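Local coordinates for serine-repeat antigen protein (Plasmodium falciparum, PDB 3CH3) that carries a papain-like protease domain with a serine in place of the usual active-site cysteine, and may act as a protease in the malaria parasite, at residues E25-C30 with N224-Y229; D31-F36 with A197-N202; V61-K66 with V103-Q108; V169-K174 with N249-V254; K187-C192 with G234-D239. All blocks are in the same frame, centred on the assembly; numbering follows the deposited sequence.

Interaction 1. Residues E25-C30 with N224-Y229; sequences EDQGNC and NSWGPY. With 2HP (dihydrogenphosphate ion), chain C.
The amide of Gln27 is gripped at both of its ends, its oxygen by Ser225 and its nitrogen by Cys30 O and a bound dihydrogenphosphate ion. Ser225 OG donates to Gln27 OE1 at 2.8 Å, tilted somewhat from the carbonyl plane, while Gln27 NE2 gives one bond to O2 of the ion at 3.1 Å and another to Cys30 O, which lies in the plane of the amide. Three bonds therefore fix the rotation of the group. With chi1 at 71° the side chain folds back over its own backbone and then runs out extended, which brings OE1 to Ser225 and to the edge of the Trp226 ring. Asp26 and Trp226 form a single backbone bridge: Gln27 N donates almost straight to Ser225 O at 2.8 Å, and Gly227 N reaches Glu25 O at 2.9 Å from above the carbonyl plane. One water joins Glu25 N to Asn224 O. Asp26 lays its carboxylate against the Trp226-Gly227 peptide, and Asp26 OD1 accepts from Gly28 N at 2.8 Å, closing an Asx turn. Glu25 turns its carboxylate elsewhere, to Lys39 and Lys55. Asn224 OD1 bonds to His199 NE2, and Trp226 packs on the same histidine. A glutamine ahead of the nucleophile position, with asparagine and tryptophan beside the histidine, matches the papain-like active site, whose glutamine helps form the oxyanion hole; Gln27 probably does so here.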
# COMPACT_ATOMS: atom_id res chain seq x y z
N GLU A 25 -3.34 9.70 2.61
CA GLU A 25 -2.38 10.50 3.36
C GLU A 25 -1.29 11.08 2.47
O GLU A 25 -1.20 10.76 1.30
CB GLU A 25 -1.77 9.66 4.49
CG GLU A 25 -2.84 9.13 5.42
CD GLU A 25 -2.29 8.39 6.63
OE1 GLU A 25 -1.29 8.84 7.23
OE2 GLU A 25 -2.87 7.34 6.98
N ASP A 26 -0.47 11.98 3.03
CA ASP A 26 0.64 12.57 2.27
C ASP A 26 1.92 12.37 3.04
O ASP A 26 2.08 12.89 4.16
CB ASP A 26 0.36 14.06 1.97
CG ASP A 26 1.40 14.71 1.01
OD1 ASP A 26 2.42 14.08 0.67
OD2 ASP A 26 1.19 15.88 0.60
N GLN A 27 2.84 11.63 2.44
CA GLN A 27 4.15 11.42 3.02
C GLN A 27 5.01 12.71 3.10
O GLN A 27 6.04 12.72 3.77
CB GLN A 27 4.90 10.33 2.26
CG GLN A 27 5.35 10.76 0.86
CD GLN A 27 5.87 9.60 0.07
OE1 GLN A 27 5.10 8.80 -0.48
NE2 GLN A 27 7.19 9.51 -0.02
N GLY A 28 4.62 13.74 2.35
CA GLY A 28 5.39 15.00 2.33
C GLY A 28 6.69 14.78 1.57
O GLY A 28 6.78 13.93 0.67
N ASN A 29 7.71 15.55 1.95
CA ASN A 29 8.96 15.57 1.22
C ASN A 29 10.01 14.67 1.86
O ASN A 29 11.16 15.08 1.96
CB ASN A 29 9.47 17.02 1.08
CG ASN A 29 10.27 17.23 -0.18
OD1 ASN A 29 10.15 16.46 -1.14
ND2 ASN A 29 11.08 18.27 -0.21
N CYS A 30 9.60 13.51 2.39
CA CYS A 30 10.50 12.46 2.88
C CYS A 30 10.23 11.15 2.14
O CYS A 30 9.15 10.98 1.58
CB CYS A 30 10.32 12.17 4.40
SG CYS A 30 10.86 13.49 5.55
N ASN A 224 -1.98 5.95 -3.67
CA ASN A 224 -0.67 6.53 -3.44
C ASN A 224 -0.71 7.34 -2.12
O ASN A 224 -1.80 7.58 -1.54
CB ASN A 224 -0.34 7.46 -4.65
CG ASN A 224 1.16 7.63 -4.90
OD1 ASN A 224 1.99 7.34 -4.04
ND2 ASN A 224 1.50 8.20 -6.08
N SER A 225 0.46 7.80 -1.68
CA SER A 225 0.60 8.60 -0.43
C SER A 225 1.17 9.99 -0.73
O SER A 225 2.10 10.47 -0.04
CB SER A 225 1.48 7.85 0.59
OG SER A 225 2.73 7.49 0.00
N TRP A 226 0.61 10.61 -1.77
CA TRP A 226 0.97 11.98 -2.20
C TRP A 226 -0.19 12.95 -1.95
O TRP A 226 -0.27 14.05 -2.56
CB TRP A 226 1.44 12.01 -3.67
CG TRP A 226 2.74 11.35 -3.92
CD1 TRP A 226 3.68 10.93 -2.99
CD2 TRP A 226 3.25 11.01 -5.19
NE1 TRP A 226 4.75 10.33 -3.64
CE2 TRP A 226 4.51 10.37 -4.99
CE3 TRP A 226 2.78 11.21 -6.50
CZ2 TRP A 226 5.28 9.89 -6.06
CZ3 TRP A 226 3.54 10.72 -7.57
CH2 TRP A 226 4.77 10.08 -7.34
N GLY A 227 -1.05 12.59 -1.00
CA GLY A 227 -2.19 13.46 -0.66
C GLY A 227 -3.37 13.26 -1.59
O GLY A 227 -3.24 12.64 -2.69
N PRO A 228 -4.55 13.77 -1.16
CA PRO A 228 -5.77 13.55 -1.92
C PRO A 228 -5.92 14.50 -3.10
O PRO A 228 -6.88 14.37 -3.88
CB PRO A 228 -6.87 13.84 -0.88
CG PRO A 228 -6.28 14.97 -0.04
CD PRO A 228 -4.79 14.58 0.06
N TYR A 229 -5.00 15.44 -3.27
CA TYR A 229 -5.08 16.28 -4.45
C TYR A 229 -4.47 15.60 -5.68
O TYR A 229 -4.97 15.79 -6.80
CB TYR A 229 -4.51 17.68 -4.24
CG TYR A 229 -5.12 18.65 -5.24
CD1 TYR A 229 -6.47 19.02 -5.13
CD2 TYR A 229 -4.39 19.16 -6.32
CE1 TYR A 229 -7.06 19.89 -6.03
CE2 TYR A 229 -4.98 20.06 -7.24
CZ TYR A 229 -6.32 20.40 -7.09
OH TYR A 229 -6.98 21.28 -7.95
P 2HP C . 9.94 7.44 -1.60
O1 2HP C . 10.07 8.95 -1.90
O2 2HP C . 9.04 7.08 -0.47
O3 2HP C . 9.46 6.74 -3.14
O4 2HP C . 11.56 6.89 -1.09
O HOH W 1 -2.46 7.66 1.22

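Interaction 2. Residues D31-F36 with A197-N202; sequences DTSWIF and ADHAVN. With 2HP (dihydrogenphosphate ion), chain C.
This is a buried polar contact across the active-site cleft, where the start of helix 33-48 meets the start of strand 199-210 beside a dihydrogenphosphate ion. Ser33, at the position of papain's nucleophile, carries it. With chi1 at 69°, its hydroxyl points at the strand and takes a nearly straight bond from Ala200 N at 2.9 Å, while donating to the ion's O2 at 2.8 Å. Ser33 N binds the same oxygen at 2.8 Å, so backbone and side chain of one residue clasp it together. From the strand, His199 ND1 donates to O3 of the ion at 2.8 Å, the acceptor lying at the ring edge. Ser33 OG lies 3.4 Å from His199 ND1, oblique to the ring. Further along the strand, the methyl of Ala200 rests against Ser33 O, 3.6 Å from Ala200 CB, and also touches Ala37 of the helix. Asp198 and His199 form a classic bulge opposite Ile173 of strand 169-173, while Ile35 turns away to helix 58-63.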
# COMPACT_ATOMS: atom_id res chain seq x y z
N ASP A 31 11.22 10.25 2.16
CA ASP A 31 11.15 9.02 1.39
C ASP A 31 10.51 7.98 2.26
O ASP A 31 11.11 6.96 2.54
CB ASP A 31 12.56 8.60 0.97
CG ASP A 31 13.23 9.62 0.04
OD1 ASP A 31 12.55 10.57 -0.44
OD2 ASP A 31 14.44 9.47 -0.20
N THR A 32 9.28 8.22 2.67
CA THR A 32 8.64 7.33 3.65
C THR A 32 7.47 6.54 3.09
O THR A 32 6.62 6.04 3.86
CB THR A 32 8.19 8.12 4.90
OG1 THR A 32 7.41 9.25 4.50
CG2 THR A 32 9.44 8.59 5.71
N SER A 33 7.41 6.40 1.76
CA SER A 33 6.29 5.62 1.18
C SER A 33 6.26 4.18 1.71
O SER A 33 5.19 3.58 1.83
CB SER A 33 6.36 5.59 -0.35
OG SER A 33 7.46 4.84 -0.85
N TRP A 34 7.43 3.65 2.04
CA TRP A 34 7.53 2.28 2.63
C TRP A 34 6.65 2.20 3.89
O TRP A 34 6.01 1.19 4.11
CB TRP A 34 8.98 1.90 2.94
CG TRP A 34 9.65 2.70 4.01
CD1 TRP A 34 10.25 3.93 3.87
CD2 TRP A 34 9.82 2.32 5.39
NE1 TRP A 34 10.78 4.34 5.07
CE2 TRP A 34 10.53 3.38 6.02
CE3 TRP A 34 9.43 1.21 6.15
CZ2 TRP A 34 10.88 3.34 7.39
CZ3 TRP A 34 9.77 1.18 7.53
CH2 TRP A 34 10.48 2.23 8.12
N ILE A 35 6.57 3.29 4.67
CA ILE A 35 5.75 3.30 5.90
C ILE A 35 4.26 3.40 5.56
O ILE A 35 3.45 2.64 6.09
CB ILE A 35 6.14 4.47 6.86
CG1 ILE A 35 7.65 4.38 7.15
CG2 ILE A 35 5.34 4.37 8.18
CD1 ILE A 35 8.27 5.53 8.08
N PHE A 36 3.92 4.35 4.71
CA PHE A 36 2.52 4.55 4.33
C PHE A 36 1.93 3.30 3.67
O PHE A 36 0.82 2.86 4.03
CB PHE A 36 2.37 5.84 3.48
CG PHE A 36 2.60 7.07 4.32
CD1 PHE A 36 3.87 7.62 4.44
CD2 PHE A 36 1.55 7.60 5.08
CE1 PHE A 36 4.10 8.74 5.29
CE2 PHE A 36 1.77 8.69 5.93
CZ PHE A 36 3.04 9.26 6.03
N ALA A 197 12.52 -0.41 -9.11
CA ALA A 197 11.43 0.41 -8.55
C ALA A 197 12.01 1.22 -7.37
O ALA A 197 13.15 0.97 -6.91
CB ALA A 197 10.27 -0.50 -8.10
N ASP A 198 11.26 2.19 -6.90
CA ASP A 198 11.75 3.09 -5.86
C ASP A 198 10.66 3.67 -4.93
O ASP A 198 10.96 4.47 -4.02
CB ASP A 198 12.61 4.22 -6.49
CG ASP A 198 11.80 5.16 -7.40
OD1 ASP A 198 10.56 5.07 -7.43
OD2 ASP A 198 12.44 5.98 -8.07
N HIS A 199 9.40 3.28 -5.16
CA HIS A 199 8.26 3.95 -4.46
C HIS A 199 7.17 2.92 -4.16
O HIS A 199 6.70 2.20 -5.06
CB HIS A 199 7.70 5.04 -5.36
CG HIS A 199 6.56 5.79 -4.76
ND1 HIS A 199 6.71 6.62 -3.66
CD2 HIS A 199 5.25 5.83 -5.09
CE1 HIS A 199 5.53 7.13 -3.34
NE2 HIS A 199 4.63 6.68 -4.21
N ALA A 200 6.75 2.86 -2.90
CA ALA A 200 5.72 1.91 -2.46
C ALA A 200 4.33 2.53 -2.59
O ALA A 200 4.11 3.70 -2.21
CB ALA A 200 5.99 1.44 -1.00
N VAL A 201 3.42 1.74 -3.12
CA VAL A 201 2.01 2.12 -3.27
C VAL A 201 1.18 0.91 -2.79
O VAL A 201 1.75 -0.08 -2.35
CB VAL A 201 1.67 2.49 -4.74
CG1 VAL A 201 2.47 3.79 -5.13
CG2 VAL A 201 1.88 1.27 -5.75
N ASN A 202 -0.14 0.98 -2.90
CA ASN A 202 -0.95 -0.21 -2.61
C ASN A 202 -1.87 -0.47 -3.80
O ASN A 202 -2.45 0.48 -4.33
CB ASN A 202 -1.83 0.03 -1.37
CG ASN A 202 -0.98 0.15 -0.11
OD1 ASN A 202 -0.50 -0.85 0.47
ND2 ASN A 202 -0.76 1.37 0.28
P 2HP C . 9.94 7.44 -1.60
O1 2HP C . 10.07 8.95 -1.90
O2 2HP C . 9.04 7.08 -0.47
O3 2HP C . 9.46 6.74 -3.14
O4 2HP C . 11.56 6.89 -1.09

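Interaction 3. Residues V61-K66 with V103-Q108; sequences VANCYK and VKVGEQ
Asn63, the last residue of helix 58-63, pushes its amide into the type II turn that runs from Lys104 to Glu107, and this is the close-fitting part of the contact. CG lies beside Asn63's own backbone N, anti to the carbonyl carbon (chi1 -68°), which carries the amide across to the turn. The two ends of the amide face Lys104 O and Gly106 N, while Glu107 O lies 3.3 Å from Asn63 CG. Next to it, Ala62 CB meets Val105 CG1 at 4.0 Å, a light apolar touch. The outer side is looser and wetter: one water donates to both Asn63 O, at 2.8 Å, and Glu107 O, at 2.7 Å, bridging the end of the helix and the turn. Glu107 sends its carboxylate on to Tyr98. Cys64, next to Asn63, is disulfide-bonded to Cys109, the residue after the turn segment, so the two pieces are also joined covalently. The chemistry is thus mainly polar, an amide set among peptide groups with water at the rim, consistent with a surface loop held by a helix end and a disulfide.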
# COMPACT_ATOMS: atom_id res chain seq x y z
N VAL A 61 6.73 4.92 13.41
CA VAL A 61 7.54 3.94 12.70
C VAL A 61 8.80 4.60 12.13
O VAL A 61 9.89 4.03 12.21
CB VAL A 61 6.67 3.23 11.63
CG1 VAL A 61 7.49 2.30 10.76
CG2 VAL A 61 5.52 2.44 12.36
N ALA A 62 8.66 5.82 11.59
CA ALA A 62 9.80 6.55 11.09
C ALA A 62 10.86 6.80 12.17
O ALA A 62 12.05 6.69 11.90
CB ALA A 62 9.35 7.91 10.46
N ASN A 63 10.41 7.13 13.38
CA ASN A 63 11.30 7.61 14.44
C ASN A 63 11.78 6.55 15.43
O ASN A 63 12.73 6.79 16.19
CB ASN A 63 10.66 8.78 15.18
CG ASN A 63 10.54 10.04 14.32
OD1 ASN A 63 9.89 11.02 14.71
ND2 ASN A 63 11.17 10.03 13.16
N CYS A 64 11.15 5.38 15.43
CA CYS A 64 11.47 4.36 16.44
C CYS A 64 12.05 3.14 15.75
O CYS A 64 11.38 2.50 14.96
CB CYS A 64 10.22 3.99 17.23
SG CYS A 64 9.46 5.41 17.99
N TYR A 65 13.32 2.85 16.03
CA TYR A 65 14.04 1.77 15.35
C TYR A 65 15.33 1.47 16.10
O TYR A 65 15.87 2.35 16.78
CB TYR A 65 14.32 2.10 13.86
CG TYR A 65 15.14 3.35 13.66
CD1 TYR A 65 16.53 3.28 13.63
CD2 TYR A 65 14.53 4.61 13.50
CE1 TYR A 65 17.31 4.43 13.48
CE2 TYR A 65 15.29 5.76 13.32
CZ TYR A 65 16.69 5.66 13.32
OH TYR A 65 17.48 6.76 13.16
N LYS A 66 15.80 0.23 15.99
CA LYS A 66 16.98 -0.20 16.72
C LYS A 66 18.26 0.13 15.96
O LYS A 66 18.24 0.41 14.76
CB LYS A 66 16.89 -1.70 17.07
CG LYS A 66 16.12 -1.94 18.36
CD LYS A 66 16.14 -3.42 18.80
CE LYS A 66 15.30 -3.63 20.07
NZ LYS A 66 13.97 -2.91 19.97
N VAL A 103 8.44 17.05 8.46
CA VAL A 103 9.59 17.76 9.03
C VAL A 103 10.00 17.25 10.43
O VAL A 103 11.03 17.67 10.96
CB VAL A 103 9.40 19.29 9.05
CG1 VAL A 103 9.06 19.78 7.65
CG2 VAL A 103 8.34 19.70 10.05
N LYS A 104 9.19 16.35 11.00
CA LYS A 104 9.47 15.75 12.31
C LYS A 104 10.10 14.36 12.20
O LYS A 104 10.44 13.76 13.22
CB LYS A 104 8.21 15.67 13.17
CG LYS A 104 7.53 16.99 13.39
CD LYS A 104 6.55 16.94 14.52
CE LYS A 104 5.81 18.24 14.61
NZ LYS A 104 5.15 18.39 15.92
N VAL A 105 10.24 13.87 10.97
CA VAL A 105 10.90 12.58 10.72
C VAL A 105 12.37 12.76 11.09
O VAL A 105 13.08 13.60 10.50
CB VAL A 105 10.77 12.12 9.25
CG1 VAL A 105 11.65 10.85 9.01
CG2 VAL A 105 9.29 11.89 8.83
N GLY A 106 12.84 11.99 12.08
CA GLY A 106 14.16 12.24 12.66
C GLY A 106 14.18 12.59 14.15
O GLY A 106 15.23 12.51 14.82
N GLU A 107 13.01 12.98 14.67
CA GLU A 107 12.85 13.27 16.10
C GLU A 107 13.11 12.03 16.93
O GLU A 107 12.90 10.94 16.45
CB GLU A 107 11.43 13.66 16.38
CG GLU A 107 11.17 15.07 16.18
CD GLU A 107 9.79 15.46 16.59
OE1 GLU A 107 8.95 14.58 16.90
OE2 GLU A 107 9.54 16.66 16.56
N GLN A 108 13.52 12.23 18.20
CA GLN A 108 13.66 11.13 19.15
C GLN A 108 12.34 10.34 19.20
O GLN A 108 11.26 10.93 19.20
CB GLN A 108 14.09 11.64 20.56
O HOH W 2 14.40 8.95 15.53

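Interaction 4. Residues V169-K174 with N249-V254; sequences VIAYIK and NFIHSV
In the papain-like domain's mixed sheet, strand 169-173, with strand 199-210 on its other side, runs antiparallel to segment 249-254, which leads into the long strand ending at 260; Ala171 faces Val254 in a non-hydrogen-bonded pair and Tyr172 faces Ser253 in a hydrogen-bonded one. Tyr172 N donates to Ser253 O at 2.9 Å, and His252 N returns a bond to Tyr172 O at 3.0 Å, nearly along the C=O axis. His252 and Ser253 both stand opposite Tyr172, a classic beta bulge. On the face of Ala171 and Val254, Val169 CG2 meets Val254 CG1 at 3.6 Å, and Ala171 CB touches both Ile251 CG2 and Val254 CG2 from the same side. Ile173 CG2 sits over one face of the Phe250 ring, toward its rim, 4.1 Å from the centroid, 26° off the normal, while Ile173 CD1 reaches Phe250 CZ at 3.7 Å. With CG anti to the backbone N (chi1 172°), Phe250 carries its ring alongside Ile173. On the other face, His252 ND1 donates to Ser253 OG at 2.7 Å, a hydroxyl shared with Glu144. A water links Lys174 N to Phe250 O. Backbone bonds set the pairing, aliphatic contacts pack toward helix 152-166, and the CH-pi contact lies apart.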
# COMPACT_ATOMS: atom_id res chain seq x y z
N VAL A 169 -2.68 -5.12 -1.39
CA VAL A 169 -1.30 -5.58 -1.33
C VAL A 169 -0.40 -4.36 -1.37
O VAL A 169 -0.85 -3.26 -1.73
CB VAL A 169 -0.90 -6.57 -2.46
CG1 VAL A 169 -1.79 -7.81 -2.40
CG2 VAL A 169 -0.98 -5.91 -3.86
N ILE A 170 0.86 -4.55 -0.99
CA ILE A 170 1.85 -3.51 -1.18
C ILE A 170 2.45 -3.76 -2.57
O ILE A 170 2.70 -4.90 -2.94
CB ILE A 170 2.94 -3.64 -0.12
CG1 ILE A 170 2.30 -3.49 1.29
CG2 ILE A 170 4.09 -2.63 -0.35
CD1 ILE A 170 3.23 -4.04 2.37
N ALA A 171 2.63 -2.70 -3.35
CA ALA A 171 3.28 -2.81 -4.65
C ALA A 171 4.40 -1.78 -4.76
O ALA A 171 4.33 -0.72 -4.13
CB ALA A 171 2.29 -2.61 -5.82
N TYR A 172 5.43 -2.13 -5.53
CA TYR A 172 6.53 -1.22 -5.78
C TYR A 172 6.49 -0.81 -7.25
O TYR A 172 6.33 -1.67 -8.15
CB TYR A 172 7.88 -1.88 -5.47
CG TYR A 172 8.40 -1.43 -4.14
CD1 TYR A 172 8.29 -2.25 -3.03
CD2 TYR A 172 8.91 -0.14 -3.96
CE1 TYR A 172 8.78 -1.82 -1.76
CE2 TYR A 172 9.39 0.30 -2.75
CZ TYR A 172 9.31 -0.52 -1.65
OH TYR A 172 9.77 -0.07 -0.44
N ILE A 173 6.64 0.48 -7.47
CA ILE A 173 6.71 1.05 -8.81
C ILE A 173 7.92 2.01 -8.87
O ILE A 173 8.48 2.42 -7.83
CB ILE A 173 5.40 1.82 -9.14
CG1 ILE A 173 5.28 3.08 -8.24
CG2 ILE A 173 4.16 0.88 -9.02
CD1 ILE A 173 4.10 4.09 -8.69
N LYS A 174 8.30 2.37 -10.09
CA LYS A 174 9.22 3.47 -10.30
C LYS A 174 8.41 4.76 -10.32
O LYS A 174 7.51 4.94 -11.18
CB LYS A 174 10.00 3.27 -11.61
CG LYS A 174 11.19 4.23 -11.66
CD LYS A 174 12.42 3.59 -11.02
CE LYS A 174 13.65 4.47 -11.26
NZ LYS A 174 14.86 3.90 -10.61
N ASN A 249 6.69 -4.72 -16.59
CA ASN A 249 5.34 -4.29 -16.16
C ASN A 249 5.41 -3.10 -15.23
O ASN A 249 6.31 -2.98 -14.41
CB ASN A 249 4.63 -5.41 -15.40
CG ASN A 249 3.16 -5.19 -15.36
OD1 ASN A 249 2.64 -4.73 -14.36
ND2 ASN A 249 2.49 -5.52 -16.45
N PHE A 250 4.38 -2.26 -15.29
CA PHE A 250 4.32 -1.10 -14.41
C PHE A 250 4.42 -1.51 -12.92
O PHE A 250 5.07 -0.85 -12.12
CB PHE A 250 2.99 -0.36 -14.64
CG PHE A 250 2.78 0.73 -13.63
CD1 PHE A 250 3.61 1.86 -13.66
CD2 PHE A 250 1.77 0.63 -12.64
CE1 PHE A 250 3.45 2.91 -12.70
CE2 PHE A 250 1.57 1.67 -11.71
CZ PHE A 250 2.44 2.80 -11.73
N ILE A 251 3.78 -2.61 -12.55
CA ILE A 251 3.92 -3.16 -11.17
C ILE A 251 5.18 -4.01 -11.14
O ILE A 251 5.22 -5.11 -11.74
CB ILE A 251 2.69 -4.00 -10.78
CG1 ILE A 251 1.36 -3.20 -10.81
CG2 ILE A 251 2.87 -4.61 -9.34
CD1 ILE A 251 1.30 -1.94 -9.96
N HIS A 252 6.22 -3.52 -10.46
CA HIS A 252 7.52 -4.23 -10.42
C HIS A 252 7.44 -5.42 -9.46
O HIS A 252 7.83 -6.54 -9.79
CB HIS A 252 8.65 -3.28 -10.02
CG HIS A 252 10.02 -3.90 -10.01
ND1 HIS A 252 10.49 -4.62 -8.94
CD2 HIS A 252 11.04 -3.87 -10.92
CE1 HIS A 252 11.72 -5.04 -9.19
NE2 HIS A 252 12.08 -4.59 -10.38
N SER A 253 6.90 -5.18 -8.26
CA SER A 253 6.89 -6.20 -7.25
C SER A 253 5.63 -5.99 -6.41
O SER A 253 5.12 -4.87 -6.29
CB SER A 253 8.08 -6.05 -6.30
OG SER A 253 9.34 -6.00 -6.95
N VAL A 254 5.21 -7.07 -5.77
CA VAL A 254 4.13 -7.03 -4.78
C VAL A 254 4.62 -7.73 -3.51
O VAL A 254 5.39 -8.69 -3.57
CB VAL A 254 2.87 -7.67 -5.36
CG1 VAL A 254 1.86 -8.03 -4.27
CG2 VAL A 254 2.23 -6.76 -6.42
O HOH W 3 6.99 1.04 -12.22

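Interaction 5. Residues K187-C192 with G234-D239; sequences KVQNLC and GYFKVD
Val188 lies against Lys237 on one face of the strand pair, its CG2 4.0 Å from both CB and CD of Lys237, while CG1 reaches Asp239 N at 3.7 Å. Two straight bonds hold the short, weakly formed parallel pairing, Gln189 N to Lys237 O and Asp239 N to Gln189 O, each 2.9 Å. On the other face Leu191 crosses Val238 at about a right angle, with Leu191 CD1 3.9 Å from Val238 CG2. Strand alternation puts Val238 on this face, and chi1 (59° for CG1) leaves CG2, anti to the backbone N, as the methyl that meets Leu191. Asn190 runs alongside Asp239, the amide and carboxylate planes 67° apart, and Asn190 OD1 comes 3.4 Å from Asp239 CB. The carboxylate itself is engaged elsewhere, with Tyr209 and the backbone N of Tyr241 and Gly242. At the far end a water accepts a hydrogen bond from Leu191 N and donates one to Asp239 O. The short strand 188-189 thus lies at one edge of strand 235-239, whose other edge pairs with strand 216-223, while Leu191 and Val238 pack against Phe250.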
# COMPACT_ATOMS: atom_id res chain seq x y z
N LYS A 187 -8.19 9.17 -16.05
CA LYS A 187 -7.98 8.30 -17.21
C LYS A 187 -7.36 7.00 -16.69
O LYS A 187 -6.61 7.03 -15.72
CB LYS A 187 -6.92 8.91 -18.12
CG LYS A 187 -7.32 10.12 -18.96
CD LYS A 187 -6.35 10.22 -20.16
CE LYS A 187 -6.77 11.32 -21.17
NZ LYS A 187 -6.28 11.01 -22.57
N VAL A 188 -7.63 5.87 -17.34
CA VAL A 188 -6.87 4.67 -17.02
C VAL A 188 -5.51 4.80 -17.68
O VAL A 188 -5.42 4.88 -18.93
CB VAL A 188 -7.58 3.37 -17.52
CG1 VAL A 188 -6.69 2.16 -17.31
CG2 VAL A 188 -8.98 3.25 -16.84
N GLN A 189 -4.45 4.85 -16.88
CA GLN A 189 -3.09 5.06 -17.41
C GLN A 189 -2.60 3.81 -18.13
O GLN A 189 -2.83 2.69 -17.69
CB GLN A 189 -2.09 5.41 -16.30
CG GLN A 189 -2.56 6.58 -15.39
CD GLN A 189 -2.71 7.91 -16.14
OE1 GLN A 189 -3.63 8.68 -15.86
NE2 GLN A 189 -1.82 8.17 -17.09
N ASN A 190 -1.91 3.98 -19.24
CA ASN A 190 -1.41 2.82 -19.96
C ASN A 190 0.12 2.94 -19.90
O ASN A 190 0.71 3.66 -20.71
CB ASN A 190 -1.91 2.81 -21.41
CG ASN A 190 -1.73 1.45 -22.06
OD1 ASN A 190 -1.81 0.41 -21.40
ND2 ASN A 190 -1.46 1.46 -23.38
N LEU A 191 0.73 2.32 -18.89
CA LEU A 191 2.11 2.66 -18.49
C LEU A 191 3.04 1.48 -18.61
O LEU A 191 2.63 0.33 -18.36
CB LEU A 191 2.15 3.08 -17.01
CG LEU A 191 1.27 4.26 -16.63
CD1 LEU A 191 1.44 4.53 -15.18
CD2 LEU A 191 1.62 5.52 -17.46
N CYS A 192 4.30 1.75 -18.95
CA CYS A 192 5.33 0.73 -18.79
C CYS A 192 6.01 0.87 -17.44
O CYS A 192 5.96 1.94 -16.82
CB CYS A 192 6.41 0.80 -19.86
SG CYS A 192 5.88 0.50 -21.57
N GLY A 234 -6.24 10.95 -4.81
CA GLY A 234 -5.10 10.25 -4.22
C GLY A 234 -4.85 8.88 -4.80
O GLY A 234 -3.86 8.21 -4.45
N TYR A 235 -5.77 8.44 -5.66
CA TYR A 235 -5.69 7.14 -6.34
C TYR A 235 -5.51 7.30 -7.85
O TYR A 235 -5.67 8.39 -8.40
CB TYR A 235 -6.99 6.34 -6.10
CG TYR A 235 -7.33 6.06 -4.65
CD1 TYR A 235 -7.98 7.04 -3.85
CD2 TYR A 235 -7.02 4.84 -4.08
CE1 TYR A 235 -8.28 6.79 -2.50
CE2 TYR A 235 -7.34 4.57 -2.71
CZ TYR A 235 -7.95 5.54 -1.95
OH TYR A 235 -8.25 5.26 -0.64
N PHE A 236 -5.20 6.19 -8.52
CA PHE A 236 -5.27 6.19 -9.98
C PHE A 236 -5.60 4.80 -10.48
O PHE A 236 -5.50 3.82 -9.73
CB PHE A 236 -3.94 6.72 -10.59
CG PHE A 236 -2.73 5.86 -10.30
CD1 PHE A 236 -2.19 5.03 -11.32
CD2 PHE A 236 -2.06 5.95 -9.08
CE1 PHE A 236 -1.04 4.25 -11.08
CE2 PHE A 236 -0.87 5.16 -8.83
CZ PHE A 236 -0.38 4.33 -9.83
N LYS A 237 -5.96 4.70 -11.76
CA LYS A 237 -6.21 3.39 -12.41
C LYS A 237 -5.11 3.20 -13.42
O LYS A 237 -4.71 4.18 -14.10
CB LYS A 237 -7.55 3.36 -13.13
CG LYS A 237 -8.77 3.39 -12.17
CD LYS A 237 -10.10 3.30 -12.96
CE LYS A 237 -11.25 3.13 -11.96
NZ LYS A 237 -12.39 4.07 -12.20
N VAL A 238 -4.61 1.97 -13.52
CA VAL A 238 -3.57 1.64 -14.48
C VAL A 238 -3.85 0.28 -15.15
O VAL A 238 -4.20 -0.69 -14.47
CB VAL A 238 -2.15 1.67 -13.79
CG1 VAL A 238 -2.02 0.69 -12.59
CG2 VAL A 238 -0.98 1.48 -14.83
N ASP A 239 -3.63 0.23 -16.47
CA ASP A 239 -3.84 -0.99 -17.22
C ASP A 239 -2.96 -2.13 -16.63
O ASP A 239 -1.78 -1.92 -16.32
CB ASP A 239 -3.55 -0.71 -18.70
CG ASP A 239 -4.04 -1.84 -19.59
OD1 ASP A 239 -3.35 -2.89 -19.62
OD2 ASP A 239 -5.08 -1.64 -20.25
O HOH W 4 -6.06 7.13 -13.20
O HOH W 5 -0.16 -0.09 -17.65

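Interactions 2 and 4 are the buried ones and share the sheet, since strand 199-210 pairs with strand 169-173. Interaction 1 is partly buried and joins interaction 2 at the cleft, where both bind the same dihydrogenphosphate and meet at the histidine. Polar groups dominate these two, whereas 4 relies on strand pairing and apolar packing. Interaction 5 extends the same sheet toward the surface, meeting 4 through Phe250 and 1 through the Asn224-Gly234 backbone bond. Interaction 3 lies far from 4 and 5, its centre about 33 Å from that of interaction 5, but touches 2 through Trp34 and Ile35 and 1 through Cys30; it is a polar contact with water at its edge, on the helical side of the fold.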